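Local structure of RTX-adhesin (5IRB) at residues T255-N259 / G260-T264; I12-T16 / G17-I21. The protein forms part of a giant calcium-binding adhesin that attaches its Antarctic bacterium to diatoms and ice, this chain being a piece of three beta-rich domains. All coordinates share one frame; numbering follows the deposited sequence.

Contact 1 (T255-N259 / G260-T264)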
# COMPACT_ATOMS: atom_id res chain seq x y z
N THR A 255 -39.68 -0.71 19.20
CA THR A 255 -39.74 -0.92 20.63
C THR A 255 -40.67 0.10 21.25
O THR A 255 -40.55 1.29 20.96
CB THR A 255 -38.34 -0.81 21.26
OG1 THR A 255 -37.50 -1.81 20.67
CG2 THR A 255 -38.40 -1.03 22.78
N LEU A 256 -41.59 -0.38 22.08
CA LEU A 256 -42.51 0.46 22.85
C LEU A 256 -42.38 0.16 24.34
O LEU A 256 -42.45 -1.01 24.73
CB LEU A 256 -43.97 0.19 22.44
CG LEU A 256 -44.57 0.72 21.14
CD1 LEU A 256 -43.91 0.10 19.95
CD2 LEU A 256 -46.07 0.41 21.13
N GLU A 257 -42.18 1.18 25.16
CA GLU A 257 -42.22 1.01 26.61
C GLU A 257 -43.48 1.67 27.17
O GLU A 257 -43.67 2.89 27.10
CB GLU A 257 -40.94 1.51 27.27
CG GLU A 257 -39.74 0.63 26.86
CD GLU A 257 -38.40 1.35 26.84
OE1 GLU A 257 -38.36 2.59 27.03
OE2 GLU A 257 -37.37 0.67 26.60
N ILE A 258 -44.38 0.82 27.67
CA ILE A 258 -45.68 1.22 28.18
C ILE A 258 -45.89 0.69 29.57
O ILE A 258 -45.81 -0.52 29.80
CB ILE A 258 -46.81 0.70 27.28
CG1 ILE A 258 -46.53 1.05 25.81
CG2 ILE A 258 -48.17 1.25 27.75
CD1 ILE A 258 -47.52 0.48 24.84
N ASN A 259 -46.14 1.60 30.51
CA ASN A 259 -46.35 1.24 31.90
C ASN A 259 -45.23 0.35 32.47
O ASN A 259 -45.48 -0.59 33.23
CB ASN A 259 -47.71 0.55 32.04
CG ASN A 259 -48.16 0.45 33.48
OD1 ASN A 259 -47.78 1.28 34.31
ND2 ASN A 259 -48.95 -0.57 33.79
N GLY A 260 -43.99 0.69 32.13
CA GLY A 260 -42.87 -0.11 32.60
C GLY A 260 -42.66 -1.41 31.85
O GLY A 260 -41.72 -2.15 32.15
N GLU A 261 -43.52 -1.72 30.88
CA GLU A 261 -43.38 -2.99 30.15
C GLU A 261 -42.80 -2.73 28.77
O GLU A 261 -43.13 -1.74 28.12
CB GLU A 261 -44.74 -3.71 30.02
CG GLU A 261 -45.31 -4.25 31.32
CD GLU A 261 -44.45 -5.35 31.94
OE1 GLU A 261 -43.63 -5.95 31.22
OE2 GLU A 261 -44.62 -5.61 33.16
N THR A 262 -41.94 -3.63 28.32
CA THR A 262 -41.35 -3.50 27.00
C THR A 262 -42.07 -4.38 25.98
O THR A 262 -42.24 -5.58 26.21
CB THR A 262 -39.87 -3.83 27.04
OG1 THR A 262 -39.23 -2.98 27.99
CG2 THR A 262 -39.26 -3.65 25.66
N TYR A 263 -42.49 -3.78 24.87
CA TYR A 263 -43.14 -4.51 23.79
C TYR A 263 -42.31 -4.33 22.52
O TYR A 263 -41.83 -3.23 22.26
CB TYR A 263 -44.58 -3.99 23.58
CG TYR A 263 -45.55 -4.29 24.71
CD1 TYR A 263 -45.70 -3.43 25.79
CD2 TYR A 263 -46.34 -5.44 24.69
CE1 TYR A 263 -46.59 -3.70 26.83
CE2 TYR A 263 -47.23 -5.73 25.71
CZ TYR A 263 -47.35 -4.86 26.77
OH TYR A 263 -48.24 -5.15 27.78
N THR A 264 -42.17 -5.38 21.71
CA THR A 264 -41.42 -5.25 20.46
C THR A 264 -42.11 -5.92 19.28
O THR A 264 -42.88 -6.86 19.44
CB THR A 264 -39.99 -5.88 20.55
OG1 THR A 264 -40.10 -7.27 20.87
CG2 THR A 264 -39.09 -5.15 21.57

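Contact 2 (I12-T16 / G17-I21). With CA (calcium ion), chain C.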
# COMPACT_ATOMS: atom_id res chain seq x y z
N ILE A 12 42.13 -8.20 -18.22
CA ILE A 12 41.36 -7.10 -17.68
C ILE A 12 40.77 -7.57 -16.36
O ILE A 12 40.19 -8.66 -16.29
CB ILE A 12 40.24 -6.65 -18.65
CG1 ILE A 12 40.82 -6.40 -20.05
CG2 ILE A 12 39.50 -5.43 -18.11
CD1 ILE A 12 39.82 -6.59 -21.18
N ASP A 13 40.96 -6.80 -15.29
CA ASP A 13 40.36 -7.12 -14.00
C ASP A 13 38.85 -6.94 -14.06
O ASP A 13 38.36 -6.17 -14.89
CB ASP A 13 40.94 -6.23 -12.90
CG ASP A 13 42.44 -6.40 -12.74
OD1 ASP A 13 42.92 -7.55 -12.79
OD2 ASP A 13 43.14 -5.38 -12.59
N PRO A 14 38.10 -7.64 -13.19
CA PRO A 14 36.64 -7.47 -13.11
C PRO A 14 36.26 -6.00 -13.00
O PRO A 14 36.87 -5.26 -12.23
CB PRO A 14 36.27 -8.23 -11.84
CG PRO A 14 37.29 -9.33 -11.78
CD PRO A 14 38.57 -8.70 -12.28
N VAL A 15 35.28 -5.58 -13.79
CA VAL A 15 34.88 -4.19 -13.84
C VAL A 15 34.31 -3.67 -12.50
O VAL A 15 33.32 -4.22 -11.99
CB VAL A 15 33.87 -3.96 -14.96
CG1 VAL A 15 33.33 -2.55 -14.91
CG2 VAL A 15 34.53 -4.25 -16.32
N THR A 16 34.95 -2.63 -11.97
CA THR A 16 34.74 -2.12 -10.61
C THR A 16 34.83 -3.19 -9.52
O THR A 16 34.17 -3.08 -8.48
CB THR A 16 33.36 -1.43 -10.45
OG1 THR A 16 32.32 -2.40 -10.62
CG2 THR A 16 33.20 -0.33 -11.47
N GLY A 17 35.64 -4.21 -9.74
CA GLY A 17 35.79 -5.28 -8.76
C GLY A 17 34.67 -6.31 -8.70
O GLY A 17 34.95 -7.51 -8.60
N ASP A 18 33.41 -5.87 -8.71
CA ASP A 18 32.29 -6.81 -8.66
C ASP A 18 31.67 -7.16 -10.02
O ASP A 18 30.66 -7.88 -10.06
CB ASP A 18 31.19 -6.29 -7.72
CG ASP A 18 30.50 -5.03 -8.23
OD1 ASP A 18 31.03 -4.39 -9.16
OD2 ASP A 18 29.42 -4.68 -7.70
N SER A 19 32.25 -6.66 -11.11
CA SER A 19 31.75 -6.94 -12.47
C SER A 19 30.35 -6.34 -12.74
O SER A 19 29.73 -6.67 -13.75
CB SER A 19 31.70 -8.45 -12.73
OG SER A 19 33.00 -9.00 -12.80
N VAL A 20 29.89 -5.44 -11.86
CA VAL A 20 28.56 -4.84 -11.98
C VAL A 20 28.64 -3.32 -12.02
O VAL A 20 29.23 -2.68 -11.15
CB VAL A 20 27.63 -5.26 -10.81
CG1 VAL A 20 26.28 -4.52 -10.88
CG2 VAL A 20 27.42 -6.78 -10.80
N ILE A 21 27.99 -2.74 -13.03
CA ILE A 21 27.86 -1.30 -13.14
C ILE A 21 26.47 -0.84 -12.68
O ILE A 21 25.46 -1.23 -13.28
CB ILE A 21 28.09 -0.82 -14.57
CG1 ILE A 21 29.53 -1.13 -15.02
CG2 ILE A 21 27.82 0.67 -14.67
CD1 ILE A 21 30.57 -0.34 -14.25
CA CA C . 30.26 -2.04 -9.10
O HOH W 1 33.96 -7.84 -15.34
O HOH W 2 31.94 -2.16 -7.26
O HOH W 3 27.76 -2.39 -7.92
O HOH W 4 29.14 -1.37 -6.54

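Contact 1 (T255-N259 / G260-T264)
The carbonyl oxygen L256 O receives two groups from the facing strand: the amide Y263 N at 2.8 Å, almost in line with the carbonyl bond (C=O...N angle 164°), and, more weakly, the CA-H of T262. Y263 O returns the favour, taking L256 N at 2.9 Å and a CA-H contact from T255. I258 and E261 form the second hydrogen-bonded pair, next to the turn. There E261 N reaches I258 O at 2.8 Å but lies 56° out of the carbonyl plane, as is consistent with the tight reversal. This is a two-residue hairpin with a type I' turn, N259 and G260 at its corners, both with the positive phi that such a turn requires.

T255, E257, T262 and T264 line one face. T255 and T262 meet methyl to methyl, CG2 to CG2, at 4.0 Å, while E257 runs alongside T262, its CG 3.8 Å from T262 OG1. On the other face are L256, I258, Y263 and E261, whose carboxylate leads away. The tyrosine CG stands opposite the carbonyl carbon (chi1 -69°), which swings the ring toward the turn and off the face of the sheet; I258 CD1 meets ring atom CD1 obliquely at 4.4 Å, and L256 O sits near the ring plane at its edge. D281 OD2 and A278 N both hydrogen-bond to Y263 OH, and D281 OD1 holds N259 ND2. L256 and I258 pack on strand 272-278 and on F288.

The hairpin thus has a polar face of threonines and a glutamate, and another where L256 and I258 are buried against the core strands while the Y263 hydroxyl is held. Its turn also gives N259 N to D285 OD2, so the corner probably helps to position D285, a calcium ligand, as a second-shell partner.

Contact 2 (I12-T16 / G17-I21)
The chain reverses in a type II turn from P14 to G17, closed by G17 N to P14 O at 3.0 Å, with T16 at positive phi. Just beyond, S19 N turns back to V15 O in a weak bond, and the segment curls round a calcium ion. T16 OG1, D18 OD1 and V20 O bind it, the last at 2.4 Å; E25 and three waters, two of them at long range, complete the shell. In T16 the hydroxyl lies between the backbone N and the carbonyl carbon (chi1 65°), which aims it at the metal and leaves CG2 to meet I21 CD1 at 3.8 Å. D18 OD1 also accepts V20 N at 3.1 Å from above the carboxylate plane, an Asx turn that probably helps to fix the loop between two ligands. The V15 and I21 side chains cross obliquely beneath the polar site, with CG1 of V15 3.6 Å from CD1 of I21. One water bridges V15 N and S19 OG.

V15 and I21 rest on F104 of strand 95-106, V15 also on L32. S19 and I21 bond to I105 through the backbone, making short strand 20-21 the sheet's outer strand, parallel to 95-106; E25 comes from helix 23-26.

Contact 1 and contact 2 lie in different domains on opposite sides of the chain's centre, with centres 87 Å apart and nearest atoms about 71 Å apart, so neither touches the other. They sit at opposite edges of equivalent five-stranded sheets: strand 20-21 borders the first, strand 261-266 the last. The calcium loop of contact 2 recurs in the domain that holds contact 1, where T223, D225, V227 and E232 bind calcium. The hairpin has a looser tie to metal: the I258 side chain is about 6 Å from a calcium ion, whereas contact 2 supplies three ligands directly. Calcium is thus set along the length of this extended, multidomain chain.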